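Side-chain contacts in phosphoglycerol transferase GacH (Streptococcus pyogenes MGAS5005, PDB 6DGM), which probably transfers sn-glycerol 1-phosphate to the rhamnose polysaccharide of the streptococcal cell wall, this chain being its metal-binding sulfatase-family domain: residues Ala317-Thr322 with Pro328-Leu333; Asn338-Asp343 with Ala353-Leu358. All blocks are in the same frame, centred on the assembly; numbering follows the deposited sequence.

Contact 1: residues Ala317-Thr322 with Pro328-Leu333; sequences ALFEHT and PYYALL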
ATOM      1  N   ALA A 317      -1.970   5.057  -9.220  1.00 17.20           N
ATOM      2  CA  ALA A 317      -3.274   4.467  -9.477  1.00 18.49           C
ATOM      3  C   ALA A 317      -4.379   5.235  -8.776  1.00 18.27           C
ATOM      4  O   ALA A 317      -5.500   5.319  -9.291  1.00 19.23           O
ATOM      5  CB  ALA A 317      -3.283   3.006  -9.060  1.00 19.58           C
ATOM      6  N   LEU A 318      -4.077   5.805  -7.608  1.00 18.57           N
ATOM      7  CA  LEU A 318      -5.056   6.606  -6.879  1.00 20.01           C
ATOM      8  C   LEU A 318      -5.386   7.881  -7.639  1.00 20.64           C
ATOM      9  O   LEU A 318      -6.556   8.275  -7.744  1.00 20.75           O
ATOM     10  CB  LEU A 318      -4.510   6.934  -5.484  1.00 20.09           C
ATOM     11  CG  LEU A 318      -5.219   8.040  -4.699  1.00 21.72           C
ATOM     12  CD1 LEU A 318      -6.536   7.498  -4.165  1.00 20.70           C
ATOM     13  CD2 LEU A 318      -4.363   8.583  -3.580  1.00 23.67           C
ATOM     14  N   PHE A 319      -4.361   8.564  -8.147  1.00 19.70           N
ATOM     15  CA  PHE A 319      -4.616   9.748  -8.960  1.00 19.37           C
ATOM     16  C   PHE A 319      -5.474   9.403 -10.171  1.00 20.32           C
ATOM     17  O   PHE A 319      -6.398  10.147 -10.521  1.00 21.14           O
ATOM     18  CB  PHE A 319      -3.301  10.375  -9.420  1.00 20.97           C
ATOM     19  CG  PHE A 319      -2.668  11.308  -8.412  1.00 23.72           C
ATOM     20  CD1 PHE A 319      -1.964  10.816  -7.327  1.00 26.22           C
ATOM     21  CD2 PHE A 319      -2.761  12.680  -8.569  1.00 23.70           C
ATOM     22  CE1 PHE A 319      -1.371  11.685  -6.413  1.00 27.58           C
ATOM     23  CE2 PHE A 319      -2.189  13.543  -7.661  1.00 24.86           C
ATOM     24  CZ  PHE A 319      -1.495  13.057  -6.581  1.00 26.85           C
ATOM     25  N   GLU A 320      -5.177   8.282 -10.835  1.00 20.84           N
ATOM     26  CA  GLU A 320      -5.966   7.908 -12.004  1.00 22.16           C
ATOM     27  C   GLU A 320      -7.403   7.584 -11.610  1.00 22.19           C
ATOM     28  O   GLU A 320      -8.357   8.019 -12.272  1.00 23.06           O
ATOM     29  CB  GLU A 320      -5.330   6.715 -12.710  1.00 23.05           C
ATOM     30  CG  GLU A 320      -6.038   6.348 -13.993  1.00 24.60           C
ATOM     31  CD  GLU A 320      -5.594   5.021 -14.543  1.00 26.50           C
ATOM     32  OE1 GLU A 320      -5.415   4.062 -13.743  1.00 26.68           O
ATOM     33  OE2 GLU A 320      -5.424   4.936 -15.769  1.00 28.41           O
ATOM     34  N   HIS A 321      -7.578   6.803 -10.541  1.00 20.55           N
ATOM     35  CA  HIS A 321      -8.918   6.380 -10.144  1.00 21.55           C
ATOM     36  C   HIS A 321      -9.787   7.579  -9.793  1.00 22.25           C
ATOM     37  O   HIS A 321     -10.966   7.630 -10.158  1.00 24.02           O
ATOM     38  CB  HIS A 321      -8.845   5.395  -8.963  1.00 20.26           C
ATOM     39  CG  HIS A 321     -10.181   4.899  -8.526  1.00 21.42           C
ATOM     40  ND1 HIS A 321     -10.856   3.905  -9.200  1.00 21.84           N
ATOM     41  CD2 HIS A 321     -10.991   5.291  -7.516  1.00 21.44           C
ATOM     42  CE1 HIS A 321     -12.029   3.704  -8.622  1.00 22.28           C
ATOM     43  NE2 HIS A 321     -12.132   4.527  -7.592  1.00 21.49           N
ATOM     44  N   THR A 322      -9.219   8.559  -9.094  1.00 22.15           N
ATOM     45  CA  THR A 322      -9.944   9.749  -8.700  1.00 23.62           C
ATOM     46  C   THR A 322      -9.907  10.858  -9.748  1.00 25.41           C
ATOM     47  O   THR A 322     -10.453  11.934  -9.490  1.00 27.23           O
ATOM     48  CB  THR A 322      -9.394  10.302  -7.385  1.00 22.82           C
ATOM     49  OG1 THR A 322      -8.030  10.702  -7.547  1.00 22.48           O
ATOM     50  CG2 THR A 322      -9.503   9.257  -6.288  1.00 22.82           C
ATOM     51  N   PRO A 328       4.668  16.425 -12.221  1.00 23.41           N
ATOM     52  CA  PRO A 328       5.596  15.693 -13.098  1.00 22.72           C
ATOM     53  C   PRO A 328       6.055  14.376 -12.499  1.00 22.16           C
ATOM     54  O   PRO A 328       6.104  13.358 -13.203  1.00 23.73           O
ATOM     55  CB  PRO A 328       6.743  16.693 -13.277  1.00 22.95           C
ATOM     56  CG  PRO A 328       6.057  18.072 -13.161  1.00 25.30           C
ATOM     57  CD  PRO A 328       5.046  17.847 -12.061  1.00 25.30           C
ATOM     58  N   TYR A 329       6.379  14.365 -11.202  1.00 20.84           N
ATOM     59  CA  TYR A 329       6.717  13.120 -10.511  1.00 20.11           C
ATOM     60  C   TYR A 329       5.627  12.064 -10.693  1.00 20.16           C
ATOM     61  O   TYR A 329       5.913  10.931 -11.074  1.00 20.25           O
ATOM     62  CB  TYR A 329       6.944  13.421  -9.022  1.00 19.56           C
ATOM     63  CG  TYR A 329       7.374  12.244  -8.148  1.00 19.21           C
ATOM     64  CD1 TYR A 329       8.452  11.441  -8.504  1.00 19.96           C
ATOM     65  CD2 TYR A 329       6.731  11.971  -6.943  1.00 18.28           C
ATOM     66  CE1 TYR A 329       8.851  10.378  -7.697  1.00 19.82           C
ATOM     67  CE2 TYR A 329       7.130  10.918  -6.120  1.00 18.23           C
ATOM     68  CZ  TYR A 329       8.187  10.132  -6.504  1.00 19.52           C
ATOM     69  OH  TYR A 329       8.597   9.099  -5.693  1.00 19.89           O
ATOM     70  N   TYR A 330       4.362  12.423 -10.442  1.00 19.48           N
ATOM     71  CA  TYR A 330       3.284  11.439 -10.592  1.00 20.24           C
ATOM     72  C   TYR A 330       2.942  11.141 -12.048  1.00 21.14           C
ATOM     73  O   TYR A 330       2.384  10.070 -12.322  1.00 20.52           O
ATOM     74  CB  TYR A 330       2.050  11.806  -9.738  1.00 20.42           C
ATOM     75  CG  TYR A 330       2.348  11.623  -8.256  1.00 21.26           C
ATOM     76  CD1 TYR A 330       2.754  10.396  -7.759  1.00 21.23           C
ATOM     77  CD2 TYR A 330       2.256  12.678  -7.379  1.00 21.80           C
ATOM     78  CE1 TYR A 330       3.067  10.235  -6.413  1.00 22.06           C
ATOM     79  CE2 TYR A 330       2.543  12.531  -6.051  1.00 23.33           C
ATOM     80  CZ  TYR A 330       2.954  11.317  -5.569  1.00 23.49           C
ATOM     81  OH  TYR A 330       3.241  11.206  -4.232  1.00 25.00           O
ATOM     82  N   ALA A 331       3.307  12.026 -12.990  1.00 22.01           N
ATOM     83  CA  ALA A 331       3.238  11.678 -14.406  1.00 21.98           C
ATOM     84  C   ALA A 331       4.224  10.553 -14.732  1.00 22.06           C
ATOM     85  O   ALA A 331       3.868   9.569 -15.390  1.00 22.44           O
ATOM     86  CB  ALA A 331       3.517  12.911 -15.276  1.00 22.02           C
ATOM     87  N   LEU A 332       5.473  10.685 -14.284  1.00 21.90           N
ATOM     88  CA  LEU A 332       6.432   9.591 -14.418  1.00 21.19           C
ATOM     89  C   LEU A 332       5.898   8.317 -13.781  1.00 20.35           C
ATOM     90  O   LEU A 332       5.963   7.235 -14.373  1.00 21.01           O
ATOM     91  CB  LEU A 332       7.760   9.981 -13.775  1.00 21.44           C
ATOM     92  CG  LEU A 332       8.784   8.872 -13.513  1.00 22.87           C
ATOM     93  CD1 LEU A 332       9.196   8.179 -14.789  1.00 21.55           C
ATOM     94  CD2 LEU A 332       9.984   9.468 -12.808  1.00 25.91           C
ATOM     95  N   LEU A 333       5.361   8.427 -12.567  1.00 19.17           N
ATOM     96  CA  LEU A 333       4.865   7.240 -11.877  1.00 19.70           C
ATOM     97  C   LEU A 333       3.635   6.662 -12.565  1.00 19.42           C
ATOM     98  O   LEU A 333       3.380   5.459 -12.454  1.00 19.44           O
ATOM     99  CB  LEU A 333       4.599   7.553 -10.407  1.00 21.21           C
ATOM    100  CG  LEU A 333       5.863   7.906  -9.615  1.00 23.57           C
ATOM    101  CD1 LEU A 333       5.516   8.531  -8.284  1.00 24.24           C
ATOM    102  CD2 LEU A 333       6.711   6.661  -9.419  1.00 23.81           C
TER
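F319 and Y330 meet as an offset aromatic stack, their ring centroids 4.8 Å apart and their planes inclined by 26°. The outer rim of the phenyl ring does the touching: CE1 and CZ of F319 sit over the CD2–CE2 side of the tyrosine, with F319 CZ 3.9 Å from Y330 CD2. F319 CE1 stands above the rim of the Y330 ring, not above its middle. In both residues CG lies beside the backbone N and anti to the carbonyl carbon (chi1 -84° in F319, -70° in Y330), which sends each ring across the gap between the helices. On its other face the Y330 ring is covered by Y329 CD2, 4.0 Å above its centre, so the ring is sandwiched between F319 and its own neighbour in sequence.

The stack joins consecutive helices, 314-321 and 328-339, across a short connection in the alkaline phosphatase-like fold; that connection includes D323, a calcium ligand.

Within 317-322, L318 O accepts two hydrogen bonds, from T322 N and, at 2.8 Å, from T322 OG1, the two donors arriving from opposite faces of the carbonyl plane. T322 OG1 is also hydrogen-bonded to S324 OG.

Contact 2: residues Asn338-Asp343 with Ala353-Leu358; sequences NKASVD and AIQNDL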
ATOM      1  N   ASN A 338       1.585   2.162 -15.898  1.00 20.46           N
ATOM      2  CA  ASN A 338       0.971   1.651 -17.112  1.00 22.45           C
ATOM      3  C   ASN A 338       1.926   0.871 -17.997  1.00 25.02           C
ATOM      4  O   ASN A 338       1.486  -0.050 -18.696  1.00 27.13           O
ATOM      5  CB  ASN A 338       0.369   2.810 -17.919  1.00 22.46           C
ATOM      6  CG  ASN A 338      -0.905   3.348 -17.289  1.00 24.79           C
ATOM      7  OD1 ASN A 338      -1.690   2.590 -16.719  1.00 25.60           O
ATOM      8  ND2 ASN A 338      -1.119   4.660 -17.397  1.00 26.68           N
ATOM      9  N   LYS A 339       3.211   1.223 -18.017  1.00 25.12           N
ATOM     10  CA  LYS A 339       4.099   0.679 -19.032  1.00 24.42           C
ATOM     11  C   LYS A 339       5.380   0.040 -18.517  1.00 24.75           C
ATOM     12  O   LYS A 339       6.115  -0.537 -19.329  1.00 25.45           O
ATOM     13  CB  LYS A 339       4.492   1.766 -20.042  1.00 25.90           C
ATOM     14  CG  LYS A 339       3.314   2.501 -20.667  1.00 28.56           C
ATOM     15  CD  LYS A 339       3.798   3.631 -21.558  1.00 32.65           C
ATOM     16  CE  LYS A 339       2.652   4.527 -21.990  1.00 38.11           C
ATOM     17  NZ  LYS A 339       3.137   5.662 -22.828  1.00 43.12           N
ATOM     18  N   ALA A 340       5.696   0.136 -17.225  1.00 21.34           N
ATOM     19  CA  ALA A 340       7.020  -0.301 -16.805  1.00 21.55           C
ATOM     20  C   ALA A 340       7.031  -0.944 -15.429  1.00 19.58           C
ATOM     21  O   ALA A 340       8.077  -0.955 -14.768  1.00 19.85           O
ATOM     22  CB  ALA A 340       8.021   0.872 -16.876  1.00 22.75           C
ATOM     23  N   SER A 341       5.913  -1.526 -14.990  1.00 18.68           N
ATOM     24  CA  SER A 341       5.898  -2.094 -13.654  1.00 19.72           C
ATOM     25  C   SER A 341       5.995  -3.627 -13.663  1.00 20.32           C
ATOM     26  O   SER A 341       6.401  -4.246 -14.658  1.00 20.45           O
ATOM     27  CB  SER A 341       4.651  -1.611 -12.901  1.00 20.18           C
ATOM     28  OG  SER A 341       4.753  -1.934 -11.522  1.00 20.06           O
ATOM     29  N   VAL A 342       5.621  -4.249 -12.546  1.00 19.97           N
ATOM     30  CA  VAL A 342       5.924  -5.656 -12.306  1.00 20.64           C
ATOM     31  C   VAL A 342       5.129  -6.618 -13.165  1.00 21.72           C
ATOM     32  O   VAL A 342       5.448  -7.816 -13.188  1.00 24.07           O
ATOM     33  CB  VAL A 342       5.727  -5.988 -10.814  1.00 21.81           C
ATOM     34  CG1 VAL A 342       6.682  -5.187  -9.966  1.00 22.97           C
ATOM     35  CG2 VAL A 342       4.295  -5.729 -10.388  1.00 21.83           C
ATOM     36  N   ASP A 343       4.110  -6.143 -13.873  1.00 20.86           N
ATOM     37  CA  ASP A 343       3.369  -6.987 -14.799  1.00 22.72           C
ATOM     38  C   ASP A 343       4.022  -7.079 -16.170  1.00 23.94           C
ATOM     39  O   ASP A 343       3.568  -7.883 -16.999  1.00 25.83           O
ATOM     40  CB  ASP A 343       1.959  -6.427 -14.979  1.00 24.73           C
ATOM     41  CG  ASP A 343       1.967  -5.061 -15.627  1.00 26.84           C
ATOM     42  OD1 ASP A 343       2.665  -4.167 -15.107  1.00 25.98           O
ATOM     43  OD2 ASP A 343       1.312  -4.900 -16.670  1.00 29.30           O
ATOM     44  N   ALA A 353      13.551   1.810 -20.446  1.00 24.07           N
ATOM     45  CA  ALA A 353      13.703   3.242 -20.672  1.00 25.66           C
ATOM     46  C   ALA A 353      13.001   4.032 -19.582  1.00 23.96           C
ATOM     47  O   ALA A 353      13.581   4.951 -18.995  1.00 24.94           O
ATOM     48  CB  ALA A 353      13.153   3.626 -22.051  1.00 28.51           C
ATOM     49  N   ILE A 354      11.759   3.657 -19.268  1.00 21.80           N
ATOM     50  CA  ILE A 354      11.017   4.339 -18.218  1.00 20.37           C
ATOM     51  C   ILE A 354      11.664   4.085 -16.857  1.00 20.48           C
ATOM     52  O   ILE A 354      11.734   4.986 -16.012  1.00 20.57           O
ATOM     53  CB  ILE A 354       9.537   3.922 -18.276  1.00 21.69           C
ATOM     54  CG1 ILE A 354       8.899   4.379 -19.595  1.00 25.86           C
ATOM     55  CG2 ILE A 354       8.769   4.470 -17.065  1.00 21.24           C
ATOM     56  CD1 ILE A 354       7.527   3.776 -19.838  1.00 28.93           C
ATOM     57  N   GLN A 355      12.150   2.862 -16.622  1.00 21.27           N
ATOM     58  CA  GLN A 355      12.825   2.573 -15.362  1.00 19.86           C
ATOM     59  C   GLN A 355      14.100   3.387 -15.218  1.00 19.90           C
ATOM     60  O   GLN A 355      14.460   3.763 -14.097  1.00 20.34           O
ATOM     61  CB  GLN A 355      13.108   1.069 -15.241  1.00 19.13           C
ATOM     62  CG  GLN A 355      11.893   0.266 -14.846  1.00 19.30           C
ATOM     63  CD  GLN A 355      11.414   0.558 -13.420  1.00 20.50           C
ATOM     64  OE1 GLN A 355      12.187   0.973 -12.548  1.00 21.11           O
ATOM     65  NE2 GLN A 355      10.123   0.348 -13.186  1.00 21.25           N
ATOM     66  N   ASN A 356      14.789   3.683 -16.332  1.00 19.76           N
ATOM     67  CA  ASN A 356      15.967   4.532 -16.234  1.00 21.62           C
ATOM     68  C   ASN A 356      15.578   5.929 -15.774  1.00 22.47           C
ATOM     69  O   ASN A 356      16.277   6.534 -14.952  1.00 23.48           O
ATOM     70  CB  ASN A 356      16.740   4.575 -17.542  1.00 23.67           C
ATOM     71  CG  ASN A 356      17.959   5.456 -17.445  1.00 25.34           C
ATOM     72  OD1 ASN A 356      17.918   6.615 -17.832  1.00 27.95           O
ATOM     73  ND2 ASN A 356      19.048   4.914 -16.912  1.00 24.62           N
ATOM     74  N   ASP A 357      14.463   6.461 -16.293  1.00 22.83           N
ATOM     75  CA  ASP A 357      13.952   7.728 -15.781  1.00 22.18           C
ATOM     76  C   ASP A 357      13.712   7.630 -14.277  1.00 21.31           C
ATOM     77  O   ASP A 357      14.146   8.490 -13.501  1.00 21.99           O
ATOM     78  CB  ASP A 357      12.633   8.099 -16.467  1.00 22.52           C
ATOM     79  CG  ASP A 357      12.791   8.457 -17.932  1.00 25.12           C
ATOM     80  OD1 ASP A 357      13.910   8.791 -18.365  1.00 26.62           O
ATOM     81  OD2 ASP A 357      11.775   8.405 -18.655  1.00 26.70           O
ATOM     82  N   LEU A 358      13.000   6.579 -13.852  1.00 19.17           N
ATOM     83  CA  LEU A 358      12.675   6.414 -12.438  1.00 17.97           C
ATOM     84  C   LEU A 358      13.920   6.246 -11.580  1.00 18.23           C
ATOM     85  O   LEU A 358      14.023   6.860 -10.512  1.00 18.93           O
ATOM     86  CB  LEU A 358      11.721   5.234 -12.265  1.00 18.02           C
ATOM     87  CG  LEU A 358      11.348   4.919 -10.822  1.00 19.48           C
ATOM     88  CD1 LEU A 358      10.639   6.089 -10.177  1.00 21.31           C
ATOM     89  CD2 LEU A 358      10.481   3.662 -10.743  1.00 19.16           C
TER
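A340 O accepts a hydrogen bond from the side-chain amide of Q355, with NE2 2.9 Å from the carbonyl oxygen and an N-H...O angle of 159°. The oxygen lies almost in the amide plane of Q355, whereas the donor is tilted 26° from the plane of the A340 carbonyl. A bend at chi2 (-67°) turns the end of the glutamine chain and brings NE2 to this oxygen. The other end of the amide is held as well: Q355 OE1 accepts from N104 ND2, which helps fix the rotation of the group, and NE2 has a further, weak bond to Y103 OH.

Beside this bond lies an apolar patch centred on I354. The methyl of A340 points at the opposing helix and rests on the branch point of the isoleucine, its CB 3.7 Å from I354 CG2 and equally near I354 CB. The longer branch serves K339 instead: I354 CD1 touches K339 CB at 3.6 Å and, more loosely, K339 CD. The side chains of K339 and I354 cross at about a right angle, and the extended lysine runs on to a salt bridge between NZ and E335 OE1.

A340 is the first residue to leave helical geometry after helix 328-339. Its methyl and carbonyl thus pack the end of that helix against the next long helix, 349-365, of the alkaline phosphatase-like (sulfatase-family) domain, away from the annotated sites.

Helix 328-339 is common to both contacts: its first turn supplies Y330 to contact 1 and its C-terminal end leads into A340 of contact 2, the two centres lying about 14 Å apart. Between them the segments pack directly. L332 CD1 lies 3.8 Å from D357 CB, and L333 CD2 is 4.0 Å from L358 CD1, so three successive helices, 314-321, 328-339 and 349-365, are joined in series. Contact 1 is the one near a metal: the F319 side chain is about 8 Å from that of D323 and about 11 Å from the bound calcium ion. Neither contact includes a residue of the manganese site or the glycerol phosphate pocket.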